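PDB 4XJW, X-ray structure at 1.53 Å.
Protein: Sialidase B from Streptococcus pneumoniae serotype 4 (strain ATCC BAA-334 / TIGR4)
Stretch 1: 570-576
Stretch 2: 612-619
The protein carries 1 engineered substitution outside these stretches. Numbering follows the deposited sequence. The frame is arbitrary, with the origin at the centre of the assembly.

Stretch 1, residues 570-576: VILSTPN
Stretch 2 612-619: GYAYSAIT

How do the two backbones run past each other? Residues 570-575 form the end of an extended strand, with phi/psi near -120/135 from Val 570 to Ser 573, opening to -171/153 at Thr 574 and settling at -62/146 at Pro 575. Residues 616-619 begin a second strand, with phi between -129 and -151 and psi between 133 and 159. The strands are nearly antiparallel, at 163°, and their axes come no closer than 7.3 Å, so side chains rather than backbone hydrogen bonds join them. In register, Ser 573 CA lies 6.7 Å from Ser 616 CA, and Pro 575 CA lies 5.7 Å from Tyr 613 CA. Before the second strand, Tyr 613 is extended at -157/116, Ala 614 takes the unusual values -120/-119, and Tyr 615 returns to -68/152.

Which side chains does this backbone turn inward? Alternation along the first strand points the CA-to-CB bonds of Ile 571 and Ser 573 toward the partner and those of Leu 572 and Thr 574 away. In the second stretch Tyr 613, Ser 616 and Ile 618 point toward it, whereas Ala 614, Tyr 615 and Ala 617 point away. The contact buries 327 Å² in total, with Ser 573 the most covered residue.

What polar link lies at the centre? Ser 573, with chi1 t (163°), places OG 2.6 Å from Ser 616 OG and 2.7 Å from Tyr 613 OH, making a hydrogen bond to each. Ser 616 reaches it with chi1 p (70°), and Tyr 613 with chi1 t (-168°) and chi2 -87°, its ring extending so that Ser 573 OG sits at the edge, near the ring plane. A small hydroxyl suits this buried site because it can both donate and accept.

What packs around these hydroxyls? Ile 618, with chi1 p (58°) and chi2 t (172°), brings CG2 to 3.5 Å from Ser 573 CB and CD1 to 3.3 Å from the backbone atom Ile 571 O. Ile 571, m (-54°) and t (172°), adds an apolar contact, its CG2 4.3 Å from Ile 618 CD1. Toward the other end, Pro 575, with a C-gamma endo pucker and its CB sideways, sets CD 4.0 Å from Tyr 613 CD1 and CB 3.5 Å from Tyr 613 O. The compact proline ring thus lies against both the tyrosine side chain and its backbone. Thr 574, with chi1 t (174°), turns away and hydrogen-bonds from OG1 to Pro 575 O at 2.7 Å.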

# COMPACT_ATOMS: atom_id res chain seq x y z
N VAL A 570 6.77 -18.11 -16.27
CA VAL A 570 5.96 -17.54 -15.20
C VAL A 570 6.83 -16.55 -14.45
O VAL A 570 8.03 -16.78 -14.29
CB VAL A 570 5.47 -18.66 -14.27
CG1 VAL A 570 4.90 -18.12 -12.97
CG2 VAL A 570 4.44 -19.50 -15.00
N ILE A 571 6.25 -15.43 -14.01
CA ILE A 571 7.01 -14.47 -13.22
C ILE A 571 6.32 -14.25 -11.87
O ILE A 571 5.12 -13.99 -11.82
CB ILE A 571 7.22 -13.14 -13.95
CG1 ILE A 571 7.84 -13.40 -15.32
CG2 ILE A 571 8.09 -12.21 -13.12
CD1 ILE A 571 7.91 -12.17 -16.21
N LEU A 572 7.09 -14.40 -10.79
CA LEU A 572 6.59 -14.16 -9.44
C LEU A 572 7.19 -12.87 -8.89
O LEU A 572 8.35 -12.55 -9.17
CB LEU A 572 6.99 -15.33 -8.53
CG LEU A 572 6.53 -16.75 -8.82
CD1 LEU A 572 6.97 -17.65 -7.66
CD2 LEU A 572 5.03 -16.84 -9.02
N SER A 573 6.42 -12.15 -8.08
CA SER A 573 6.90 -10.97 -7.36
C SER A 573 6.67 -11.18 -5.86
O SER A 573 5.55 -11.50 -5.46
CB SER A 573 6.16 -9.73 -7.83
OG SER A 573 6.31 -8.66 -6.93
N THR A 574 7.71 -10.99 -5.05
CA THR A 574 7.65 -11.28 -3.62
C THR A 574 8.90 -10.74 -2.96
O THR A 574 9.94 -10.65 -3.61
CB THR A 574 7.58 -12.81 -3.38
OG1 THR A 574 7.65 -13.10 -1.98
CG2 THR A 574 8.71 -13.52 -4.10
N PRO A 575 8.81 -10.40 -1.66
CA PRO A 575 10.06 -10.28 -0.90
C PRO A 575 10.76 -11.64 -0.89
O PRO A 575 10.11 -12.70 -0.87
CB PRO A 575 9.56 -9.94 0.51
CG PRO A 575 8.16 -10.50 0.57
CD PRO A 575 7.63 -10.20 -0.82
N ASN A 576 12.08 -11.63 -0.90
CA ASN A 576 12.84 -12.87 -0.72
C ASN A 576 13.71 -12.70 0.50
O ASN A 576 14.86 -12.25 0.39
CB ASN A 576 13.68 -13.17 -1.96
CG ASN A 576 14.27 -14.58 -1.94
OD1 ASN A 576 14.28 -15.25 -0.91
ND2 ASN A 576 14.76 -15.02 -3.09
N GLY A 612 12.80 -2.06 1.87
CA GLY A 612 11.47 -2.63 2.02
C GLY A 612 10.78 -3.06 0.75
O GLY A 612 10.87 -2.41 -0.30
N TYR A 613 10.07 -4.17 0.84
CA TYR A 613 9.25 -4.64 -0.27
C TYR A 613 8.18 -5.55 0.30
O TYR A 613 8.49 -6.58 0.88
CB TYR A 613 10.11 -5.43 -1.27
CG TYR A 613 9.44 -5.72 -2.60
CD1 TYR A 613 8.63 -6.84 -2.79
CD2 TYR A 613 9.65 -4.88 -3.68
CE1 TYR A 613 8.04 -7.11 -4.05
CE2 TYR A 613 9.07 -5.13 -4.92
CZ TYR A 613 8.27 -6.24 -5.10
OH TYR A 613 7.72 -6.43 -6.36
N ALA A 614 6.91 -5.16 0.16
CA ALA A 614 5.84 -5.91 0.79
C ALA A 614 4.84 -6.42 -0.23
O ALA A 614 5.21 -7.20 -1.10
CB ALA A 614 5.18 -5.10 1.93
N TYR A 615 3.57 -6.02 -0.14
CA TYR A 615 2.60 -6.46 -1.13
C TYR A 615 2.93 -5.86 -2.49
O TYR A 615 3.52 -4.77 -2.59
CB TYR A 615 1.16 -6.11 -0.74
CG TYR A 615 0.54 -6.97 0.33
CD1 TYR A 615 1.28 -7.43 1.41
CD2 TYR A 615 -0.81 -7.28 0.30
CE1 TYR A 615 0.69 -8.20 2.41
CE2 TYR A 615 -1.40 -8.04 1.28
CZ TYR A 615 -0.65 -8.48 2.34
OH TYR A 615 -1.25 -9.23 3.34
N SER A 616 2.55 -6.58 -3.53
CA SER A 616 2.93 -6.19 -4.87
C SER A 616 1.93 -6.61 -5.92
O SER A 616 1.12 -7.52 -5.74
CB SER A 616 4.31 -6.75 -5.20
OG SER A 616 4.24 -8.16 -5.36
N ALA A 617 2.00 -5.90 -7.04
CA ALA A 617 1.19 -6.17 -8.21
C ALA A 617 2.10 -6.20 -9.43
O ALA A 617 2.94 -5.31 -9.61
CB ALA A 617 0.11 -5.10 -8.35
N ILE A 618 1.94 -7.23 -10.27
CA ILE A 618 2.66 -7.27 -11.53
C ILE A 618 1.75 -7.53 -12.72
O ILE A 618 0.78 -8.28 -12.64
CB ILE A 618 3.83 -8.28 -11.52
CG1 ILE A 618 3.35 -9.70 -11.19
CG2 ILE A 618 4.94 -7.82 -10.55
CD1 ILE A 618 4.46 -10.74 -11.37
N THR A 619 2.07 -6.91 -13.84
CA THR A 619 1.34 -7.22 -15.06
C THR A 619 2.21 -7.02 -16.27
O THR A 619 3.10 -6.16 -16.27
CB THR A 619 -0.01 -6.45 -15.15
OG1 THR A 619 -0.88 -7.15 -16.04
CG2 THR A 619 0.19 -4.99 -15.63